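Homoserine kinase (Listeria monocytogenes, PDB 3HUL) probably catalyses the ATP-dependent phosphorylation of L-homoserine to O-phospho-L-homoserine, a late step of threonine biosynthesis, as a member of the GHMP kinase family. Local coordinates at residues D38-E43 and P67-H72; A156-I161 and V276-V281. One frame throughout, in Å; residues are numbered along the deposited sequence.

Contact 1 of 2, residues D38-E43 and P67-H72; sequences DSWYIE and PNLTPH
At the start of a parallel strand pairing in the mixed sheet, strand 41-43 meets the foot of strand 72-78, and the indole of Trp40 lies against the loop that leads from helix 57-65 into that strand. The main evidence is a CH-pi contact: Pro71 CA stands 3.6 Å from the centroid of the six-membered ring of Trp40, 17° off the ring normal, so the C-H meets the face near its centre. His72 N lies over the same face, offset toward the rim and 3.5 Å from Trp40 CZ3. Trp40 CG is anti to the carbonyl carbon (chi1 -63°) and the ring plane is turned roughly perpendicular to the CA-CB-CG plane, which lays the indole along residues 70-72. The pyrrolidine of Pro71 crosses it at about a right angle, with Pro71 CB 3.5 Å from Ser39 C. A backbone bond opens the parallel register: Tyr41 N donates to His72 O over 3.3 Å, at 155° at the hydrogen and on a lone pair in the carbonyl plane. His72 O also receives a CA-H...O contact from Trp40 CA, at 3.3 Å; the pairing continues from Tyr41 and Glu43 to Leu74. Leu69 CD1 approaches the indole obliquely, 4.0 Å from Trp40 CH2. Helix 57-65 supplies Ile59 and Leu63 to the indole, helix 88-103 adds Leu99, and His72 ND1 is hydrogen-bonded to Gly34 O.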
loop_
_atom_site.group_PDB
_atom_site.type_symbol
_atom_site.label_atom_id
_atom_site.label_comp_id
_atom_site.label_asym_id
_atom_site.label_seq_id
_atom_site.Cartn_x
_atom_site.Cartn_y
_atom_site.Cartn_z
ATOM N N ASP A 38 47.914 -17.198 4.175
ATOM C CA ASP A 38 48.517 -17.926 3.047
ATOM C C ASP A 38 47.456 -18.557 2.157
ATOM O O ASP A 38 47.659 -18.738 0.954
ATOM C CB ASP A 38 49.468 -19.028 3.548
ATOM C CG ASP A 38 50.293 -19.660 2.412
ATOM O OD1 ASP A 38 50.510 -18.996 1.370
ATOM O OD2 ASP A 38 50.727 -20.823 2.552
ATOM N N SER A 39 46.333 -18.896 2.783
ATOM C CA SER A 39 45.207 -19.555 2.123
ATOM C C SER A 39 43.934 -19.345 2.946
ATOM O O SER A 39 43.982 -18.890 4.093
ATOM C CB SER A 39 45.485 -21.058 1.955
ATOM O OG SER A 39 45.553 -21.687 3.224
ATOM N N TRP A 40 42.798 -19.690 2.343
ATOM C CA TRP A 40 41.503 -19.540 2.976
ATOM C C TRP A 40 41.262 -20.665 3.959
ATOM O O TRP A 40 41.517 -21.813 3.653
ATOM C CB TRP A 40 40.415 -19.562 1.912
ATOM C CG TRP A 40 40.478 -18.441 0.929
ATOM C CD1 TRP A 40 41.058 -18.469 -0.306
ATOM C CD2 TRP A 40 39.912 -17.128 1.080
ATOM N NE1 TRP A 40 40.894 -17.252 -0.935
ATOM C CE2 TRP A 40 40.191 -16.414 -0.107
ATOM C CE3 TRP A 40 39.185 -16.493 2.096
ATOM C CZ2 TRP A 40 39.779 -15.081 -0.302
ATOM C CZ3 TRP A 40 38.781 -15.176 1.911
ATOM C CH2 TRP A 40 39.085 -14.483 0.720
ATOM N N TYR A 41 40.781 -20.329 5.147
ATOM C CA TYR A 41 40.219 -21.326 6.047
ATOM C C TYR A 41 38.948 -20.759 6.659
ATOM O O TYR A 41 38.893 -19.575 6.999
ATOM C CB TYR A 41 41.198 -21.724 7.162
ATOM C CG TYR A 41 40.673 -22.853 8.045
ATOM C CD1 TYR A 41 40.557 -24.161 7.544
ATOM C CD2 TYR A 41 40.284 -22.621 9.369
ATOM C CE1 TYR A 41 40.075 -25.204 8.331
ATOM C CE2 TYR A 41 39.795 -23.672 10.177
ATOM C CZ TYR A 41 39.693 -24.959 9.642
ATOM O OH TYR A 41 39.204 -26.008 10.399
ATOM N N ILE A 42 37.927 -21.606 6.786
ATOM C CA ILE A 42 36.729 -21.266 7.541
ATOM C C ILE A 42 36.626 -22.229 8.695
ATOM O O ILE A 42 36.529 -23.437 8.484
ATOM C CB ILE A 42 35.423 -21.397 6.704
ATOM C CG1 ILE A 42 35.447 -20.485 5.487
ATOM C CG2 ILE A 42 34.205 -21.081 7.562
ATOM C CD1 ILE A 42 34.296 -20.717 4.533
ATOM N N GLU A 43 36.638 -21.701 9.914
ATOM C CA GLU A 43 36.353 -22.510 11.082
ATOM C C GLU A 43 34.849 -22.611 11.221
ATOM O O GLU A 43 34.144 -21.597 11.127
ATOM C CB GLU A 43 36.951 -21.888 12.343
ATOM C CG GLU A 43 36.744 -22.727 13.607
ATOM C CD GLU A 43 37.003 -21.943 14.885
ATOM O OE1 GLU A 43 36.265 -22.167 15.876
ATOM O OE2 GLU A 43 37.931 -21.092 14.898
ATOM N N PRO A 67 38.862 -12.403 -8.125
ATOM C CA PRO A 67 39.803 -13.522 -8.243
ATOM C C PRO A 67 41.095 -13.227 -7.494
ATOM O O PRO A 67 41.679 -14.125 -6.888
ATOM C CB PRO A 67 40.070 -13.611 -9.754
ATOM C CG PRO A 67 38.970 -12.796 -10.409
ATOM C CD PRO A 67 38.632 -11.736 -9.423
ATOM N N ASN A 68 41.474 -11.952 -7.498
ATOM C CA ASN A 68 42.754 -11.488 -6.993
ATOM C C ASN A 68 42.719 -11.091 -5.512
ATOM O O ASN A 68 43.680 -10.511 -5.014
ATOM C CB ASN A 68 43.276 -10.334 -7.880
ATOM C CG ASN A 68 43.548 -10.779 -9.331
ATOM O OD1 ASN A 68 43.807 -11.967 -9.593
ATOM N ND2 ASN A 68 43.489 -9.827 -10.279
ATOM N N LEU A 69 41.617 -11.408 -4.823
ATOM C CA LEU A 69 41.522 -11.289 -3.358
ATOM C C LEU A 69 42.684 -11.965 -2.629
ATOM O O LEU A 69 43.133 -13.040 -3.032
ATOM C CB LEU A 69 40.235 -11.942 -2.841
ATOM C CG LEU A 69 38.883 -11.219 -2.883
ATOM C CD1 LEU A 69 37.831 -12.078 -2.197
ATOM C CD2 LEU A 69 38.909 -9.797 -2.286
ATOM N N THR A 70 43.160 -11.319 -1.563
ATOM C CA THR A 70 44.062 -11.928 -0.584
ATOM C C THR A 70 43.205 -12.811 0.299
ATOM O O THR A 70 42.178 -12.348 0.782
ATOM C CB THR A 70 44.699 -10.856 0.356
ATOM O OG1 THR A 70 45.338 -9.845 -0.418
ATOM C CG2 THR A 70 45.707 -11.473 1.339
ATOM N N PRO A 71 43.620 -14.076 0.517
ATOM C CA PRO A 71 42.957 -15.013 1.424
ATOM C C PRO A 71 42.834 -14.513 2.847
ATOM O O PRO A 71 43.575 -13.638 3.262
ATOM C CB PRO A 71 43.892 -16.226 1.405
ATOM C CG PRO A 71 44.478 -16.195 0.064
ATOM C CD PRO A 71 44.693 -14.744 -0.247
ATOM N N HIS A 72 41.889 -15.094 3.581
ATOM C CA HIS A 72 41.676 -14.809 4.997
ATOM C C HIS A 72 41.288 -16.082 5.720
ATOM O O HIS A 72 40.895 -17.049 5.083
ATOM C CB HIS A 72 40.528 -13.817 5.173
ATOM C CG HIS A 72 40.894 -12.399 4.887
ATOM N ND1 HIS A 72 41.057 -11.465 5.883
ATOM C CD2 HIS A 72 41.095 -11.747 3.719
ATOM C CE1 HIS A 72 41.360 -10.297 5.340
ATOM N NE2 HIS A 72 41.383 -10.441 4.027
#

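Contact 2 of 2, residues A156-I161 and V276-V281; sequences ALIAFI and VLLLDV
Strand 156-161, an inner strand of the four-stranded antiparallel sheet, pairs with strand 275-280, which is outermost within this chain. Four backbone bonds define the register. In the hydrogen-bonded pair Leu157-Leu279, Leu279 N reaches Leu157 O at 2.8 Å, almost straight at 177°, and Leu157 N returns a bond to Leu279 O. Ala159 and Leu277 form the second such pair, Ala159 N lying 2.9 Å from Leu277 O. All four donors lie in the carbonyl planes of their acceptors. Packing is tightest on the face of Ile158, Phe160 and Val276. Val276 CG1, anti to its backbone N (chi1 -176°), presses on Ile158 CG2 at 3.5 Å, closer than usual van der Waals contact, while Val276 CG2 runs alongside the ring, 4.0 Å from Phe160 CE1. On the other face Leu279 CD1 packs on Ala159 CB at 3.7 Å, and Ile161 CD1 meets Leu277 CD2 obliquely at 3.8 Å. Toward Asp280 the side chains meet more loosely: Leu278 CD1 is 4.2 Å from Ala156 CB, though nearer Leu157 O, at 3.5 Å. Residues 156-161 are all buried, whereas Val276, Leu277, Leu278 and Asp280 are partly exposed. Asp280 N is hydrogen-bonded to Thr26 OG1. Strand 251-255 bonds the other edge of strand 156-161. The chemistry implies an interface aligned by main-chain bonds, with mostly apolar side chains packed on both faces.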
loop_
_atom_site.group_PDB
_atom_site.type_symbol
_atom_site.label_atom_id
_atom_site.label_comp_id
_atom_site.label_asym_id
_atom_site.label_seq_id
_atom_site.Cartn_x
_atom_site.Cartn_y
_atom_site.Cartn_z
ATOM N N ALA A 156 3.739 -15.018 12.059
ATOM C CA ALA A 156 4.840 -15.836 12.521
ATOM C C ALA A 156 4.880 -17.176 11.774
ATOM O O ALA A 156 3.908 -17.588 11.150
ATOM C CB ALA A 156 4.766 -16.057 14.024
ATOM N N LEU A 157 6.023 -17.830 11.792
ATOM C CA LEU A 157 6.122 -19.109 11.099
ATOM C C LEU A 157 6.550 -20.242 12.035
ATOM O O LEU A 157 7.445 -20.081 12.867
ATOM C CB LEU A 157 7.079 -19.010 9.922
ATOM C CG LEU A 157 6.610 -18.127 8.758
ATOM C CD1 LEU A 157 7.077 -16.672 8.989
ATOM C CD2 LEU A 157 7.155 -18.680 7.478
ATOM N N ILE A 158 5.891 -21.383 11.905
ATOM C CA ILE A 158 6.335 -22.560 12.620
ATOM C C ILE A 158 6.938 -23.522 11.616
ATOM O O ILE A 158 6.265 -23.983 10.703
ATOM C CB ILE A 158 5.194 -23.231 13.421
ATOM C CG1 ILE A 158 4.866 -22.417 14.676
ATOM C CG2 ILE A 158 5.585 -24.629 13.821
ATOM C CD1 ILE A 158 3.823 -21.352 14.462
ATOM N N ALA A 159 8.218 -23.809 11.799
ATOM C CA ALA A 159 8.963 -24.638 10.867
ATOM C C ALA A 159 9.125 -26.054 11.420
ATOM O O ALA A 159 9.648 -26.245 12.529
ATOM C CB ALA A 159 10.326 -24.024 10.618
ATOM N N PHE A 160 8.678 -27.035 10.649
ATOM C CA PHE A 160 9.049 -28.417 10.917
ATOM C C PHE A 160 10.323 -28.694 10.154
ATOM O O PHE A 160 10.297 -28.872 8.932
ATOM C CB PHE A 160 7.993 -29.377 10.405
ATOM C CG PHE A 160 6.756 -29.432 11.227
ATOM C CD1 PHE A 160 6.565 -30.462 12.134
ATOM C CD2 PHE A 160 5.742 -28.478 11.057
ATOM C CE1 PHE A 160 5.395 -30.549 12.873
ATOM C CE2 PHE A 160 4.575 -28.550 11.791
ATOM C CZ PHE A 160 4.400 -29.585 12.710
ATOM N N ILE A 161 11.438 -28.733 10.867
ATOM C CA ILE A 161 12.717 -28.971 10.237
ATOM C C ILE A 161 13.167 -30.434 10.462
ATOM O O ILE A 161 13.618 -30.778 11.567
ATOM C CB ILE A 161 13.745 -27.978 10.770
ATOM C CG1 ILE A 161 13.289 -26.553 10.431
ATOM C CG2 ILE A 161 15.152 -28.302 10.226
ATOM C CD1 ILE A 161 14.023 -25.511 11.172
ATOM N N VAL A 276 10.577 -28.572 15.822
ATOM C CA VAL A 276 9.560 -27.567 15.596
ATOM C C VAL A 276 10.081 -26.238 16.109
ATOM O O VAL A 276 10.255 -26.058 17.324
ATOM C CB VAL A 276 8.269 -27.922 16.283
ATOM C CG1 VAL A 276 7.206 -26.890 15.922
ATOM C CG2 VAL A 276 7.822 -29.348 15.849
ATOM N N LEU A 277 10.346 -25.321 15.179
ATOM C CA LEU A 277 11.005 -24.059 15.497
ATOM C C LEU A 277 10.103 -22.874 15.204
ATOM O O LEU A 277 9.300 -22.918 14.295
ATOM C CB LEU A 277 12.315 -23.922 14.717
ATOM C CG LEU A 277 13.619 -24.262 15.448
ATOM C CD1 LEU A 277 13.680 -25.715 15.941
ATOM C CD2 LEU A 277 14.828 -23.962 14.538
ATOM N N LEU A 278 10.239 -21.823 15.993
ATOM C CA LEU A 278 9.468 -20.608 15.784
ATOM C C LEU A 278 10.341 -19.586 15.060
ATOM O O LEU A 278 11.440 -19.236 15.504
ATOM C CB LEU A 278 8.927 -20.065 17.115
ATOM C CG LEU A 278 7.943 -18.889 17.188
ATOM C CD1 LEU A 278 6.842 -18.958 16.154
ATOM C CD2 LEU A 278 7.321 -18.839 18.582
ATOM N N LEU A 279 9.865 -19.145 13.904
ATOM C CA LEU A 279 10.609 -18.151 13.126
ATOM C C LEU A 279 9.762 -16.916 12.919
ATOM O O LEU A 279 8.556 -17.014 12.871
ATOM C CB LEU A 279 10.991 -18.741 11.774
ATOM C CG LEU A 279 11.490 -20.183 11.729
ATOM C CD1 LEU A 279 11.617 -20.606 10.294
ATOM C CD2 LEU A 279 12.828 -20.371 12.467
ATOM N N ASP A 280 10.410 -15.761 12.778
ATOM C CA ASP A 280 9.739 -14.563 12.359
ATOM C C ASP A 280 10.181 -14.152 10.948
ATOM O O ASP A 280 11.204 -14.632 10.441
ATOM C CB ASP A 280 9.997 -13.429 13.360
ATOM C CG ASP A 280 9.266 -13.641 14.694
ATOM O OD1 ASP A 280 8.028 -13.773 14.712
ATOM O OD2 ASP A 280 9.936 -13.670 15.732
ATOM N N VAL A 281 9.407 -13.252 10.332
ATOM C CA VAL A 281 9.832 -12.536 9.123
ATOM C C VAL A 281 11.023 -11.673 9.500
ATOM O O VAL A 281 10.973 -10.960 10.492
ATOM C CB VAL A 281 8.681 -11.665 8.525
ATOM C CG1 VAL A 281 9.166 -10.783 7.383
ATOM C CG2 VAL A 281 7.476 -12.565 8.061
#

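Contacts 1 and 2 do not touch: their centres are 35 Å apart and their nearest atoms about 20 Å, and contact 1 closes along the chain before contact 2 opens. They belong to separate sheets, the parallel start at 38-43 and 67-72 to the mixed one, the antiparallel pair at 156-161 and 276-281 to the four-stranded one. Contact 1 is peripheral: its centre is about 26 Å from the centre of the chain, that of contact 2 about 12 Å. Only contact 2 borders the predicted ATP site, where the side chain of Ile161 is about 4 Å from that of Pro81 and also touches Leu86; contact 1 lies away from it.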